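Local coordinates for HRDC domain-containing protein (Bifidobacterium adolescentis ATCC 15703, PDB 3CYM) that is of unknown function but probably binds nucleic acid and acts as a 3'-5' exonuclease of the ribonuclease D type, at residues 125-130 and 193-198; 374-379 and 385-390. All coordinates share one frame; numbering follows the deposited sequence. Where two conformers were deposited one is given.

In the fold
Both contacts are small, apolar and mostly buried, and neither has a hydrogen bond across it. In contact 1, helix 121-127 of the 3'-5' exonuclease region meets helix 193-207, distant along the chain; in contact 2, helix 360-380 meets the short helix 384-387 just after it, within the C-terminal HRDC-like region. Contact 1 sets a leucine against an indole edge and an alanine, whereas contact 2 sets a valine against an alanine and an isoleucine. Their centres lie about 13 Å apart, and the two touch: Leu127 and Arg126 pack on Ile386, while Arg126 also approaches Glu385 in a probable salt bridge, doubtful in detail because both side chains have alternate positions. Helix 418-433 borders both.

Contact 1 of 2, residues 125-130 and 193-198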
ATOM      1  N   ALA A 125      -2.036  13.588  10.455  1.00 18.79           N
ATOM      2  CA  ALA A 125      -0.675  14.114  10.661  1.00 18.64           C
ATOM      3  C   ALA A 125      -0.184  14.999   9.514  1.00 14.67           C
ATOM      4  O   ALA A 125       0.442  16.026   9.755  1.00 15.98           O
ATOM      5  CB  ALA A 125       0.308  12.981  10.914  1.00 17.56           C
ATOM      6  N   ARG A 126      -0.491  14.593   8.282  1.00 15.60           N
ATOM      7  CA  ARG A 126      -0.129  15.322   7.056  0.50 14.94           C
ATOM      8  C   ARG A 126      -0.829  16.673   6.977  1.00 13.92           C
ATOM      9  O   ARG A 126      -0.212  17.701   6.701  1.00 19.37           O
ATOM     10  CB  ARG A 126      -0.546  14.531   5.809  0.50 17.32           C
ATOM     11  CG  ARG A 126      -0.112  13.096   5.745  0.50 20.00           C
ATOM     12  CD  ARG A 126       1.297  12.965   5.277  0.50 21.34           C
ATOM     13  NE  ARG A 126       1.465  13.104   3.834  0.50 23.45           N
ATOM     14  CZ  ARG A 126       2.011  14.160   3.236  0.50 24.70           C
ATOM     15  NH1 ARG A 126       2.122  14.186   1.914  0.50 26.71           N
ATOM     16  NH2 ARG A 126       2.437  15.192   3.947  0.50 16.43           N
ATOM     17  N   LEU A 127      -2.145  16.661   7.203  1.00 12.21           N
ATOM     18  CA  LEU A 127      -2.945  17.903   7.243  1.00 17.65           C
ATOM     19  C   LEU A 127      -2.409  18.882   8.287  1.00 17.58           C
ATOM     20  O   LEU A 127      -2.347  20.083   8.037  1.00 18.60           O
ATOM     21  CB  LEU A 127      -4.418  17.609   7.517  1.00 19.98           C
ATOM     22  CG  LEU A 127      -5.283  17.054   6.377  1.00 15.84           C
ATOM     23  CD1 LEU A 127      -6.500  16.408   6.988  1.00 13.25           C
ATOM     24  CD2 LEU A 127      -5.701  18.138   5.400  1.00 22.56           C
ATOM     25  N   LEU A 128      -2.002  18.342   9.436  1.00 20.29           N
ATOM     26  CA  LEU A 128      -1.362  19.089  10.525  1.00 23.57           C
ATOM     27  C   LEU A 128       0.031  19.607  10.173  1.00 24.41           C
ATOM     28  O   LEU A 128       0.593  20.434  10.891  1.00 29.95           O
ATOM     29  CB  LEU A 128      -1.263  18.197  11.766  1.00 20.62           C
ATOM     30  CG  LEU A 128      -2.215  18.401  12.948  1.00 25.11           C
ATOM     31  CD1 LEU A 128      -3.455  19.189  12.557  1.00 21.22           C
ATOM     32  CD2 LEU A 128      -2.595  17.052  13.551  1.00 18.01           C
ATOM     33  N   GLY A 129       0.601  19.090   9.093  1.00 23.38           N
ATOM     34  CA  GLY A 129       1.873  19.576   8.601  1.00 27.32           C
ATOM     35  C   GLY A 129       3.062  18.753   9.038  1.00 27.66           C
ATOM     36  O   GLY A 129       4.197  19.172   8.828  1.00 32.59           O
ATOM     37  N   LEU A 130       2.817  17.586   9.637  1.00 31.36           N
ATOM     38  CA  LEU A 130       3.915  16.696  10.044  1.00 30.73           C
ATOM     39  C   LEU A 130       4.650  16.099   8.856  1.00 32.83           C
ATOM     40  O   LEU A 130       4.133  15.257   8.114  1.00 31.00           O
ATOM     41  CB  LEU A 130       3.485  15.592  11.014  1.00 28.74           C
ATOM     42  CG  LEU A 130       3.136  15.908  12.467  1.00 26.79           C
ATOM     43  CD1 LEU A 130       3.524  14.703  13.303  1.00 23.81           C
ATOM     44  CD2 LEU A 130       3.829  17.154  12.989  1.00 30.15           C
ATOM     45  N   MET A 193     -10.486  20.241  11.101  1.00 24.33           N
ATOM     46  CA  MET A 193     -11.266  19.053  11.480  1.00 20.26           C
ATOM     47  C   MET A 193     -12.241  18.590  10.391  1.00 24.86           C
ATOM     48  O   MET A 193     -12.371  17.389  10.162  1.00 22.69           O
ATOM     49  CB  MET A 193     -11.963  19.242  12.841  1.00 18.17           C
ATOM     50  CG  MET A 193     -12.486  17.963  13.542  1.00 18.69           C
ATOM     51  SD  MET A 193     -11.346  16.583  13.953  1.00 14.88           S
ATOM     52  CE  MET A 193     -11.812  15.394  12.708  1.00 14.28           C
ATOM     53  N   GLU A 194     -12.895  19.520   9.693  1.00 24.84           N
ATOM     54  CA  GLU A 194     -13.788  19.106   8.602  1.00 27.31           C
ATOM     55  C   GLU A 194     -13.029  18.675   7.340  1.00 27.09           C
ATOM     56  O   GLU A 194     -13.529  17.860   6.561  1.00 28.74           O
ATOM     57  CB  GLU A 194     -14.910  20.117   8.291  1.00 31.91           C
ATOM     58  CG  GLU A 194     -14.533  21.592   8.287  1.00 40.10           C
ATOM     59  CD  GLU A 194     -14.666  22.245   9.655  1.00 42.08           C
ATOM     60  OE1 GLU A 194     -13.780  23.050  10.022  1.00 38.49           O
ATOM     61  OE2 GLU A 194     -15.654  21.955  10.361  1.00 45.00           O
ATOM     62  N   TRP A 195     -11.820  19.206   7.162  1.00 23.85           N
ATOM     63  CA  TRP A 195     -10.922  18.768   6.095  1.00 21.74           C
ATOM     64  C   TRP A 195     -10.556  17.323   6.376  1.00 18.21           C
ATOM     65  O   TRP A 195     -10.663  16.477   5.492  1.00 19.36           O
ATOM     66  CB  TRP A 195      -9.627  19.574   6.101  1.00 19.37           C
ATOM     67  CG  TRP A 195      -9.699  21.014   5.708  1.00 16.86           C
ATOM     68  CD1 TRP A 195     -10.813  21.782   5.529  1.00 15.06           C
ATOM     69  CD2 TRP A 195      -8.578  21.870   5.485  1.00 14.04           C
ATOM     70  NE1 TRP A 195     -10.452  23.061   5.194  1.00 15.16           N
ATOM     71  CE2 TRP A 195      -9.084  23.142   5.157  1.00 13.73           C
ATOM     72  CE3 TRP A 195      -7.186  21.679   5.527  1.00  8.07           C
ATOM     73  CZ2 TRP A 195      -8.249  24.229   4.868  1.00 17.04           C
ATOM     74  CZ3 TRP A 195      -6.356  22.754   5.229  1.00 16.28           C
ATOM     75  CH2 TRP A 195      -6.891  24.013   4.910  1.00 17.89           C
ATOM     76  N   ALA A 196     -10.134  17.068   7.620  1.00 19.34           N
ATOM     77  CA  ALA A 196      -9.825  15.725   8.117  1.00 18.78           C
ATOM     78  C   ALA A 196     -10.971  14.748   7.866  1.00 19.99           C
ATOM     79  O   ALA A 196     -10.775  13.731   7.191  1.00 14.97           O
ATOM     80  CB  ALA A 196      -9.461  15.768   9.588  1.00 16.49           C
ATOM     81  N   GLN A 197     -12.162  15.085   8.364  1.00 15.69           N
ATOM     82  CA  GLN A 197     -13.347  14.250   8.170  1.00 15.91           C
ATOM     83  C   GLN A 197     -13.625  13.878   6.701  1.00 19.28           C
ATOM     84  O   GLN A 197     -13.868  12.702   6.404  1.00 20.05           O
ATOM     85  CB  GLN A 197     -14.577  14.892   8.829  1.00 21.49           C
ATOM     86  CG  GLN A 197     -15.763  13.946   9.027  1.00 20.26           C
ATOM     87  CD  GLN A 197     -15.343  12.584   9.578  1.00 28.69           C
ATOM     88  OE1 GLN A 197     -14.701  12.490  10.627  1.00 30.92           O
ATOM     89  NE2 GLN A 197     -15.710  11.527   8.869  1.00 27.66           N
ATOM     90  N   GLU A 198     -13.548  14.861   5.796  1.00 19.83           N
ATOM     91  CA  GLU A 198     -13.709  14.632   4.342  1.00 16.93           C
ATOM     92  C   GLU A 198     -12.642  13.699   3.760  1.00 20.85           C
ATOM     93  O   GLU A 198     -12.912  12.926   2.828  1.00 17.69           O
ATOM     94  CB  GLU A 198     -13.663  15.956   3.572  1.00 20.45           C
ATOM     95  CG  GLU A 198     -14.920  16.805   3.652  1.00 17.37           C
ATOM     96  CD  GLU A 198     -14.928  17.949   2.643  1.00 22.59           C
ATOM     97  OE1 GLU A 198     -15.454  19.032   2.978  1.00 23.01           O
ATOM     98  OE2 GLU A 198     -14.417  17.772   1.517  1.00 19.68           O
TER
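Leu127 reaches from helix 121-127 to helix 193-207 and divides its two methyl groups between neighbouring residues there. Leu127 CD1 settles on the backbone of Ala196, 3.6 Å from Ala196 CA, and is 4.0 Å from Ala196 CB. The other branch meets the indole of Trp195 at its edge, near the ring plane, with Leu127 CD2 3.8 Å from Trp195 CE3. The branched leucine suits this place because one residue can fill both sites, and the short side chain of alanine allows a methyl so close to the helix backbone. In Trp195, chi1 of -69° puts CG anti to the carbonyl carbon, and chi2 near 11° then turns the CE3 edge to the leucine.

Around these residues, Trp419 of helix 418-433 stacks on Trp195 and touches Leu127, while Leu187 of helix 176-190 packs on Ala196. The chain leaves the helix through a Schellman motif at Gly129: Leu130 N bonds to Ala125 O at 2.8 Å and Gly129 N to Arg126 O at 2.9 Å. Glycine accepts the positive phi of 97° without a CB meeting the preceding carbonyl. The whole is apolar helix-to-helix packing, joining helix 121-127 of the RNase H-like exonuclease region to helix 193-207.

Contact 2 of 2, residues 374-379 and 385-390; sequences SQIAED and EIVIKP
Val387 points its side chain from the short helix 384-387 at helix 360-380, and its two methyl groups meet successive residues there. Val387 CG2 is 3.9 Å from Ala377 CA and 4.0 Å from Ala377 CB. Val387 CG1 is turned to Ile376 and approaches Ile376 CG2 more loosely, at 4.3 Å. The first torsion explains this split: with CG1 anti to the backbone N (chi1 174°), CG2 of the valine falls beside that nitrogen and is directed at the alanine. Ala377 presents little beyond its backbone, which lets the two CA atoms of Ala377 and Val387 come within 6.4 Å. Ile376, by contrast, also points toward the short helix and offers a branch at CB to the valine.

Val424 of helix 418-433 touches both Ile376 and Val387, and Val384 packs against Ala377, so the small contact belongs to a larger apolar cluster. On the exposed part of helix 360-380, Gln375 NE2 donates to Asp379 OD2 at 3.0 Å, meeting the carboxylate from above its plane, 36° out; the bond spans one helical turn and is bent, 135° at the hydrogen, though OD2 lies in the amide plane of Gln375. With only carbon atoms meeting across the contact, its cohesion probably comes mainly from dispersion and the burial of apolar surface, and the fit depends on shape, not on directed polar bonds.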
ATOM      1  N   SER A 374       0.982  26.511  -4.069  1.00 14.25           N
ATOM      2  CA  SER A 374       2.061  26.633  -3.066  1.00 21.49           C
ATOM      3  C   SER A 374       1.831  27.776  -2.082  1.00 19.85           C
ATOM      4  O   SER A 374       2.112  27.645  -0.888  1.00 22.25           O
ATOM      5  CB  SER A 374       3.433  26.807  -3.728  1.00 15.51           C
ATOM      6  OG  SER A 374       3.798  25.650  -4.458  1.00 24.92           O
ATOM      7  N   GLN A 375       1.317  28.893  -2.585  1.00 21.94           N
ATOM      8  CA  GLN A 375       1.004  30.029  -1.734  1.00 20.91           C
ATOM      9  C   GLN A 375      -0.076  29.666  -0.704  1.00 21.20           C
ATOM     10  O   GLN A 375       0.034  30.037   0.467  1.00 24.37           O
ATOM     11  CB  GLN A 375       0.603  31.243  -2.574  1.00 24.30           C
ATOM     12  CG  GLN A 375       0.549  32.551  -1.789  1.00 29.51           C
ATOM     13  CD  GLN A 375       1.840  32.840  -1.044  1.00 34.90           C
ATOM     14  OE1 GLN A 375       2.876  33.079  -1.658  1.00 33.99           O
ATOM     15  NE2 GLN A 375       1.782  32.819   0.287  1.00 32.87           N
ATOM     16  N   ILE A 376      -1.086  28.908  -1.136  1.00 18.63           N
ATOM     17  CA  ILE A 376      -2.170  28.457  -0.250  1.00 18.14           C
ATOM     18  C   ILE A 376      -1.647  27.460   0.796  1.00 20.40           C
ATOM     19  O   ILE A 376      -2.029  27.514   1.967  1.00 22.50           O
ATOM     20  CB  ILE A 376      -3.357  27.860  -1.060  1.00 18.63           C
ATOM     21  CG1 ILE A 376      -4.002  28.951  -1.938  1.00 20.53           C
ATOM     22  CG2 ILE A 376      -4.388  27.239  -0.125  1.00 17.92           C
ATOM     23  CD1 ILE A 376      -5.067  28.478  -2.921  1.00 10.24           C
ATOM     24  N   ALA A 377      -0.751  26.579   0.352  1.00 19.34           N
ATOM     25  CA  ALA A 377      -0.050  25.632   1.203  1.00 17.97           C
ATOM     26  C   ALA A 377       0.651  26.328   2.370  1.00 24.82           C
ATOM     27  O   ALA A 377       0.484  25.917   3.510  1.00 20.88           O
ATOM     28  CB  ALA A 377       0.947  24.849   0.385  1.00 16.92           C
ATOM     29  N   GLU A 378       1.419  27.379   2.065  1.00 25.30           N
ATOM     30  CA  GLU A 378       2.058  28.239   3.065  1.00 27.30           C
ATOM     31  C   GLU A 378       1.077  28.902   4.021  1.00 23.29           C
ATOM     32  O   GLU A 378       1.207  28.761   5.231  1.00 23.61           O
ATOM     33  CB  GLU A 378       2.857  29.344   2.376  1.00 33.03           C
ATOM     34  CG  GLU A 378       4.342  29.124   2.330  1.00 42.61           C
ATOM     35  CD  GLU A 378       5.096  30.434   2.189  1.00 58.70           C
ATOM     36  OE1 GLU A 378       6.084  30.627   2.930  1.00 64.40           O
ATOM     37  OE2 GLU A 378       4.695  31.276   1.350  1.00 63.66           O
ATOM     38  N   ASP A 379       0.094  29.614   3.468  1.00 23.97           N
ATOM     39  CA  ASP A 379      -0.863  30.392   4.258  1.00 23.70           C
ATOM     40  C   ASP A 379      -1.746  29.552   5.181  1.00 23.38           C
ATOM     41  O   ASP A 379      -2.251  30.056   6.183  1.00 26.77           O
ATOM     42  CB  ASP A 379      -1.742  31.250   3.348  1.00 27.97           C
ATOM     43  CG  ASP A 379      -0.941  32.250   2.517  1.00 31.52           C
ATOM     44  OD1 ASP A 379      -1.483  32.737   1.501  1.00 28.82           O
ATOM     45  OD2 ASP A 379       0.228  32.542   2.863  1.00 34.27           O
ATOM     46  N   GLU A 385       1.205  18.937  -1.557  1.00 19.88           N
ATOM     47  CA  GLU A 385       0.643  17.724  -2.148  0.50 19.13           C
ATOM     48  C   GLU A 385      -0.640  17.285  -1.452  1.00 20.11           C
ATOM     49  O   GLU A 385      -1.442  16.585  -2.055  1.00 16.20           O
ATOM     50  CB  GLU A 385       1.672  16.582  -2.214  0.50 19.53           C
ATOM     51  CG  GLU A 385       1.947  15.820  -0.911  0.50 15.46           C
ATOM     52  CD  GLU A 385       2.980  14.701  -1.095  0.50 18.48           C
ATOM     53  OE1 GLU A 385       3.439  14.485  -2.235  0.50 12.35           O
ATOM     54  OE2 GLU A 385       3.335  14.037  -0.098  0.50 15.50           O
ATOM     55  N   ILE A 386      -0.830  17.724  -0.206  1.00 18.84           N
ATOM     56  CA  ILE A 386      -2.032  17.417   0.592  1.00 19.66           C
ATOM     57  C   ILE A 386      -3.187  18.395   0.283  1.00 23.40           C
ATOM     58  O   ILE A 386      -4.354  17.986   0.223  1.00 22.87           O
ATOM     59  CB  ILE A 386      -1.677  17.350   2.119  1.00 19.64           C
ATOM     60  CG1 ILE A 386      -0.812  16.117   2.405  1.00 17.74           C
ATOM     61  CG2 ILE A 386      -2.914  17.332   3.030  1.00 15.34           C
ATOM     62  CD1 ILE A 386      -1.528  14.747   2.224  1.00 12.26           C
ATOM     63  N   VAL A 387      -2.844  19.671   0.064  1.00 21.47           N
ATOM     64  CA  VAL A 387      -3.797  20.723  -0.347  1.00 22.42           C
ATOM     65  C   VAL A 387      -4.657  20.276  -1.541  1.00 23.32           C
ATOM     66  O   VAL A 387      -5.882  20.426  -1.528  1.00 21.65           O
ATOM     67  CB  VAL A 387      -3.055  22.060  -0.679  1.00 21.39           C
ATOM     68  CG1 VAL A 387      -4.003  23.087  -1.248  1.00 25.42           C
ATOM     69  CG2 VAL A 387      -2.397  22.628   0.557  1.00 21.04           C
ATOM     70  N   ILE A 388      -3.994  19.723  -2.557  1.00 22.86           N
ATOM     71  CA  ILE A 388      -4.635  19.048  -3.685  1.00 24.73           C
ATOM     72  C   ILE A 388      -3.588  18.157  -4.349  1.00 28.84           C
ATOM     73  O   ILE A 388      -2.397  18.491  -4.329  1.00 31.38           O
ATOM     74  CB  ILE A 388      -5.277  20.049  -4.701  1.00 26.66           C
ATOM     75  CG1 ILE A 388      -6.103  19.304  -5.765  1.00 22.73           C
ATOM     76  CG2 ILE A 388      -4.228  21.004  -5.292  1.00 27.49           C
ATOM     77  CD1 ILE A 388      -7.197  20.117  -6.369  1.00 20.08           C
ATOM     78  N   LYS A 389      -4.028  17.021  -4.900  1.00 27.92           N
ATOM     79  CA  LYS A 389      -3.141  16.086  -5.600  1.00 26.08           C
ATOM     80  C   LYS A 389      -2.505  16.735  -6.820  1.00 22.33           C
ATOM     81  O   LYS A 389      -3.216  17.174  -7.723  1.00 19.52           O
ATOM     82  CB  LYS A 389      -3.876  14.812  -6.015  1.00 17.36           C
ATOM     83  CG  LYS A 389      -2.942  13.718  -6.525  1.00 25.64           C
ATOM     84  CD  LYS A 389      -3.689  12.439  -6.836  1.00 27.09           C
ATOM     85  CE  LYS A 389      -2.802  11.447  -7.560  1.00 33.78           C
ATOM     86  NZ  LYS A 389      -3.627  10.346  -8.148  1.00 36.91           N
ATOM     87  N   PRO A 390      -1.157  16.792  -6.840  1.00 21.57           N
ATOM     88  CA  PRO A 390      -0.372  17.418  -7.893  1.00 16.64           C
ATOM     89  C   PRO A 390      -0.793  17.031  -9.307  1.00 19.03           C
ATOM     90  O   PRO A 390      -0.787  17.890 -10.187  1.00 17.78           O
ATOM     91  CB  PRO A 390       1.037  16.932  -7.587  1.00 14.98           C
ATOM     92  CG  PRO A 390       1.051  16.879  -6.101  1.00 17.23           C
ATOM     93  CD  PRO A 390      -0.276  16.257  -5.783  1.00 19.54           C
TER